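Local coordinates for protein L-lysine 6-oxidase (Marinomonas mediterranea, PDB 3WEU) that oxidises the side-chain amine of free L-lysine with a cysteine tryptophylquinone cofactor, releasing hydrogen peroxide that kills bacteria, at residues P460-Y463 with Q468-H471; P485-D488 with E493-C496. All blocks are in the same frame, centred on the assembly; numbering follows the deposited sequence.

Interaction 1 closes before interaction 2 opens along the chain, yet their centres lie about 11 Å apart, and the two meet directly through 468-471 and 493-496. Lys470 of interaction 1 bridges to the 493-496 segment of interaction 2: its carbonyl O is 2.7 Å from Cys496 N and its NZ is 3.1 Å from Glu493 O, both probable hydrogen bonds. Lys470 CD also packs on Gly495 N at 3.6 Å. The 493-496 segment is thus held from Lys470 and from Arg487 of interaction 2. Both contacts fall in the C-terminal family region, which also contains Cys516 of the Cys516-Trp581 cofactor cross-link; neither contact includes a cofactor residue.

Interaction 1 of 2, residues P460-Y463 with Q468-H471; sequences PVIY and QIKH
Tyr463 and Ile469 face each other as an antiparallel non-hydrogen-bonded pair, their CA atoms 4.4 Å apart and their side chains diverging. The backbones are held by one good hydrogen bond, from Lys470 N to Ile462 O (2.9 Å, N-H...O angle 155°), and Tyr463 CA adds a CA-H...O contact to Gln468 O at 3.2 Å. That same carbonyl oxygen lies at the edge of the Tyr463 ring, near its plane. Ile462, Tyr463 and Ile469 are buried and form the close-packed side. Here Ile469 CD1 touches two side chains at once: it is 3.9 Å from Ile462 CD1, where the two isoleucines run side by side in the same direction, and equally far from Tyr463 CE2, which it approaches obliquely. With CG1 beside its backbone N (chi1 -61°) and a second bend at chi2, Ile469 brings its tip back to the 460-463 turn although its CB starts away from it.

The polar side is looser, with Val461 and Lys470 partly exposed beside a water. Lys470 packs CB against Ile462 O, then bends at chi3 (-85°) and again at chi4, which turns NZ back over 460-463, where its hydrogen bond to Val461 O is weak (3.4 Å). The water donates to Tyr463 O and accepts weakly from NZ. The firmer partner of this ammonium is Glu493 O, while Tyr463 OH is bonded to Leu457 O.

The 3-10 turn 460-462 precedes short strand 468-469. Pro460 and Tyr463 lean on helix 261-272, Ile462 meets helix 489-492, and Ile469 and His471 pack against strand 237-247, with His471 edge-to-face on Trp243.

Interaction 2 of 2, residues P485-D488 with E493-C496; sequences PERD and ETGC
Arg487 grips Gly495 O end-on, its NH1 and NH2 both donating to this one oxygen, each at 2.8 Å. The two nitrogens come from the same face of the carbonyl plane, tilted from it, whereas the oxygen lies only 6° out of the guanidinium plane. NH2 donates a further hydrogen bond to Thr494 OG1 (2.8 Å, N-H...O angle 149°), again almost exactly in plane, so three bonds fix the rotation of the flat group.

Its reach comes from a chain extended from CG to NE, with CG anti to the backbone N (chi1 177°); a turn at the last torsion then sets the guanidinium plane. Thr494, for its part, has OG1 between its backbone N and carbonyl carbon, which presents the hydroxyl to NH2.

Further out, Tyr472 makes a cation-pi contact with Arg487, and Asp500 forms a long, weak ion pair with NH1. The intervening helix 489-492 has Asp488 at its N-cap, where OD1 accepts from Cys490 N and pairs with Arg504; Glu493 leaves the helix with positive phi.

A buried guanidinium meeting two neutral oxygens thus ties the loop before helix 489-492 to the loop after it, and its positive charge is probably stabilised by the Tyr472 ring and, weakly, by Asp500.

Interaction 1 of 2, residues P460-Y463 with Q468-H471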
ATOM      1  N   PRO A 460     -25.345   4.857  34.312  1.00 17.03           N
ATOM      2  CA  PRO A 460     -25.655   5.816  35.303  1.00 19.64           C
ATOM      3  C   PRO A 460     -24.493   6.160  36.226  1.00 19.68           C
ATOM      4  O   PRO A 460     -24.542   7.259  36.836  1.00 20.05           O
ATOM      5  CB  PRO A 460     -26.751   5.150  36.142  1.00 18.97           C
ATOM      6  CG  PRO A 460     -26.623   3.694  35.879  1.00 21.35           C
ATOM      7  CD  PRO A 460     -26.168   3.654  34.449  1.00 19.12           C
ATOM      8  N   VAL A 461     -23.500   5.285  36.307  1.00 17.71           N
ATOM      9  CA  VAL A 461     -22.389   5.581  37.244  1.00 20.94           C
ATOM     10  C   VAL A 461     -21.524   6.791  36.865  1.00 20.01           C
ATOM     11  O   VAL A 461     -20.749   7.279  37.688  1.00 20.14           O
ATOM     12  CB  VAL A 461     -21.498   4.374  37.505  1.00 19.55           C
ATOM     13  CG1 VAL A 461     -22.315   3.124  37.884  1.00 21.24           C
ATOM     14  CG2 VAL A 461     -20.569   4.136  36.350  1.00 21.36           C
ATOM     15  N   ILE A 462     -21.630   7.304  35.627  1.00 17.96           N
ATOM     16  CA  ILE A 462     -20.919   8.525  35.288  1.00 18.46           C
ATOM     17  C   ILE A 462     -21.613   9.791  35.664  1.00 17.60           C
ATOM     18  O   ILE A 462     -21.052  10.864  35.481  1.00 20.83           O
ATOM     19  CB  ILE A 462     -20.543   8.579  33.791  1.00 18.11           C
ATOM     20  CG1 ILE A 462     -21.748   8.851  32.902  1.00 19.16           C
ATOM     21  CG2 ILE A 462     -19.851   7.313  33.372  1.00 19.58           C
ATOM     22  CD1 ILE A 462     -21.378   9.329  31.529  1.00 21.09           C
ATOM     23  N   TYR A 463     -22.827   9.704  36.171  1.00 18.50           N
ATOM     24  CA  TYR A 463     -23.636  10.839  36.537  1.00 19.84           C
ATOM     25  C   TYR A 463     -23.758  11.014  38.005  1.00 22.93           C
ATOM     26  O   TYR A 463     -23.910  10.050  38.723  1.00 21.71           O
ATOM     27  CB  TYR A 463     -25.076  10.688  36.065  1.00 20.54           C
ATOM     28  CG  TYR A 463     -25.275  10.569  34.526  1.00 21.73           C
ATOM     29  CD1 TYR A 463     -25.259   9.354  33.908  1.00 19.82           C
ATOM     30  CD2 TYR A 463     -25.486  11.687  33.734  1.00 22.09           C
ATOM     31  CE1 TYR A 463     -25.370   9.228  32.525  1.00 19.05           C
ATOM     32  CE2 TYR A 463     -25.632  11.594  32.368  1.00 18.30           C
ATOM     33  CZ  TYR A 463     -25.576  10.363  31.756  1.00 21.08           C
ATOM     34  OH  TYR A 463     -25.757  10.326  30.404  1.00 20.66           O
ATOM     35  N   GLN A 468     -26.463  15.260  34.709  1.00 18.78           N
ATOM     36  CA  GLN A 468     -25.267  15.889  35.297  1.00 19.87           C
ATOM     37  C   GLN A 468     -24.109  14.967  35.447  1.00 19.19           C
ATOM     38  O   GLN A 468     -24.198  14.016  36.228  1.00 19.32           O
ATOM     39  CB  GLN A 468     -25.613  16.345  36.677  1.00 24.65           C
ATOM     40  CG  GLN A 468     -26.472  17.547  36.798  1.00 34.03           C
ATOM     41  CD  GLN A 468     -26.551  17.947  38.288  1.00 45.64           C
ATOM     42  OE1 GLN A 468     -25.719  17.499  39.160  1.00 47.81           O
ATOM     43  NE2 GLN A 468     -27.546  18.743  38.593  1.00 49.64           N
ATOM     44  N   ILE A 469     -23.039  15.258  34.733  1.00 17.90           N
ATOM     45  CA  ILE A 469     -21.847  14.432  34.736  1.00 18.64           C
ATOM     46  C   ILE A 469     -21.120  14.595  36.078  1.00 20.46           C
ATOM     47  O   ILE A 469     -20.856  15.714  36.501  1.00 19.86           O
ATOM     48  CB  ILE A 469     -20.904  14.810  33.610  1.00 18.91           C
ATOM     49  CG1 ILE A 469     -21.596  14.602  32.249  1.00 21.13           C
ATOM     50  CG2 ILE A 469     -19.587  14.035  33.718  1.00 18.73           C
ATOM     51  CD1 ILE A 469     -22.071  13.167  31.951  1.00 19.85           C
ATOM     52  N   LYS A 470     -20.834  13.477  36.720  1.00 19.01           N
ATOM     53  CA  LYS A 470     -20.020  13.477  37.935  1.00 19.71           C
ATOM     54  C   LYS A 470     -18.598  13.722  37.619  1.00 19.33           C
ATOM     55  O   LYS A 470     -18.021  13.087  36.739  1.00 17.84           O
ATOM     56  CB  LYS A 470     -20.147  12.062  38.566  1.00 22.83           C
ATOM     57  CG  LYS A 470     -19.474  11.947  39.951  1.00 27.74           C
ATOM     58  CD  LYS A 470     -19.499  10.493  40.411  1.00 34.27           C
ATOM     59  CE  LYS A 470     -20.785  10.074  41.097  1.00 38.76           C
ATOM     60  NZ  LYS A 470     -21.117   8.640  40.813  1.00 48.26           N
ATOM     61  N   HIS A 471     -17.969  14.637  38.340  1.00 18.64           N
ATOM     62  CA  HIS A 471     -16.617  14.964  38.137  1.00 19.16           C
ATOM     63  C   HIS A 471     -15.721  14.127  39.083  1.00 20.27           C
ATOM     64  O   HIS A 471     -16.036  13.968  40.259  1.00 23.55           O
ATOM     65  CB  HIS A 471     -16.383  16.427  38.526  1.00 20.03           C
ATOM     66  CG  HIS A 471     -16.961  17.412  37.575  1.00 22.34           C
ATOM     67  ND1 HIS A 471     -16.314  18.587  37.250  1.00 22.82           N
ATOM     68  CD2 HIS A 471     -18.164  17.453  36.942  1.00 21.43           C
ATOM     69  CE1 HIS A 471     -17.059  19.294  36.420  1.00 23.90           C
ATOM     70  NE2 HIS A 471     -18.192  18.629  36.210  1.00 21.17           N
TER
HETATM   71  O   HOH W   1     -24.210   7.583  39.922  1.00 21.47           O

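Interaction 2 of 2, residues P485-D488 with E493-C496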
ATOM      1  N   PRO A 485      -4.494   7.863  32.148  1.00 25.21           N
ATOM      2  CA  PRO A 485      -4.811   7.305  30.811  1.00 24.44           C
ATOM      3  C   PRO A 485      -5.645   6.005  30.808  1.00 28.47           C
ATOM      4  O   PRO A 485      -6.556   5.805  29.976  1.00 23.27           O
ATOM      5  CB  PRO A 485      -3.411   7.093  30.181  1.00 26.93           C
ATOM      6  CG  PRO A 485      -2.452   7.082  31.352  1.00 27.79           C
ATOM      7  CD  PRO A 485      -3.035   8.099  32.300  1.00 26.41           C
ATOM      8  N   GLU A 486      -5.425   5.155  31.795  1.00 24.16           N
ATOM      9  CA  GLU A 486      -6.037   3.838  31.773  1.00 26.00           C
ATOM     10  C   GLU A 486      -7.320   3.785  32.577  1.00 24.76           C
ATOM     11  O   GLU A 486      -7.989   2.777  32.568  1.00 25.10           O
ATOM     12  CB  GLU A 486      -5.019   2.746  32.215  1.00 29.22           C
ATOM     13  CG  GLU A 486      -4.394   2.910  33.543  1.00 38.53           C
ATOM     14  CD  GLU A 486      -3.205   3.883  33.469  1.00 44.76           C
ATOM     15  OE1 GLU A 486      -2.021   3.519  33.051  1.00 53.14           O
ATOM     16  OE2 GLU A 486      -3.498   5.029  33.827  1.00 32.69           O
ATOM     17  N   ARG A 487      -7.713   4.872  33.235  1.00 22.42           N
ATOM     18  CA  ARG A 487      -8.846   4.859  34.142  1.00 20.73           C
ATOM     19  C   ARG A 487     -10.177   4.812  33.367  1.00 24.07           C
ATOM     20  O   ARG A 487     -10.454   5.708  32.553  1.00 20.31           O
ATOM     21  CB  ARG A 487      -8.862   6.095  35.039  1.00 19.99           C
ATOM     22  CG  ARG A 487     -10.039   6.194  35.963  1.00 20.49           C
ATOM     23  CD  ARG A 487      -9.957   7.373  36.913  1.00 19.23           C
ATOM     24  NE  ARG A 487     -11.087   7.466  37.822  1.00 19.10           N
ATOM     25  CZ  ARG A 487     -12.261   7.988  37.474  1.00 21.37           C
ATOM     26  NH1 ARG A 487     -12.407   8.440  36.213  1.00 23.21           N
ATOM     27  NH2 ARG A 487     -13.267   8.049  38.325  1.00 22.63           N
ATOM     28  N   ASP A 488     -10.980   3.798  33.647  1.00 23.39           N
ATOM     29  CA  ASP A 488     -12.352   3.739  33.158  1.00 23.16           C
ATOM     30  C   ASP A 488     -13.306   4.289  34.202  1.00 22.78           C
ATOM     31  O   ASP A 488     -13.575   3.700  35.230  1.00 20.71           O
ATOM     32  CB  ASP A 488     -12.723   2.319  32.813  1.00 24.57           C
ATOM     33  CG  ASP A 488     -14.081   2.226  32.095  1.00 23.90           C
ATOM     34  OD1 ASP A 488     -14.783   3.261  32.007  1.00 24.40           O
ATOM     35  OD2 ASP A 488     -14.418   1.145  31.616  1.00 23.49           O
ATOM     36  N   GLU A 493     -16.548   4.446  38.920  1.00 20.97           N
ATOM     37  CA  GLU A 493     -17.805   4.978  39.432  1.00 20.16           C
ATOM     38  C   GLU A 493     -17.662   6.277  40.174  1.00 20.74           C
ATOM     39  O   GLU A 493     -18.627   6.803  40.676  1.00 20.59           O
ATOM     40  CB  GLU A 493     -18.635   3.998  40.312  1.00 21.99           C
ATOM     41  CG  GLU A 493     -18.782   2.618  39.667  1.00 22.36           C
ATOM     42  CD  GLU A 493     -19.848   1.724  40.217  1.00 27.11           C
ATOM     43  OE1 GLU A 493     -20.509   2.051  41.183  1.00 28.84           O
ATOM     44  OE2 GLU A 493     -20.055   0.648  39.647  1.00 25.29           O
ATOM     45  N   THR A 494     -16.480   6.831  40.210  1.00 21.29           N
ATOM     46  CA  THR A 494     -16.242   8.038  41.049  1.00 21.46           C
ATOM     47  C   THR A 494     -16.110   9.323  40.207  1.00 22.07           C
ATOM     48  O   THR A 494     -15.650  10.366  40.704  1.00 22.59           O
ATOM     49  CB  THR A 494     -14.935   7.839  41.837  1.00 21.46           C
ATOM     50  OG1 THR A 494     -13.911   7.355  40.954  1.00 20.04           O
ATOM     51  CG2 THR A 494     -15.191   6.832  42.982  1.00 23.42           C
ATOM     52  N   GLY A 495     -16.483   9.239  38.919  1.00 19.69           N
ATOM     53  CA  GLY A 495     -16.621  10.439  38.091  1.00 18.64           C
ATOM     54  C   GLY A 495     -15.808  10.391  36.854  1.00 18.87           C
ATOM     55  O   GLY A 495     -15.015   9.501  36.653  1.00 17.55           O
ATOM     56  N   CYS A 496     -15.955  11.444  36.034  1.00 19.85           N
ATOM     57  CA  CYS A 496     -15.229  11.515  34.789  1.00 18.59           C
ATOM     58  C   CYS A 496     -14.091  12.487  34.868  1.00 17.21           C
ATOM     59  O   CYS A 496     -14.189  13.500  35.521  1.00 20.51           O
ATOM     60  CB  CYS A 496     -16.174  11.991  33.666  1.00 20.02           C
ATOM     61  SG  CYS A 496     -17.568  10.867  33.482  1.00 19.79           S
TER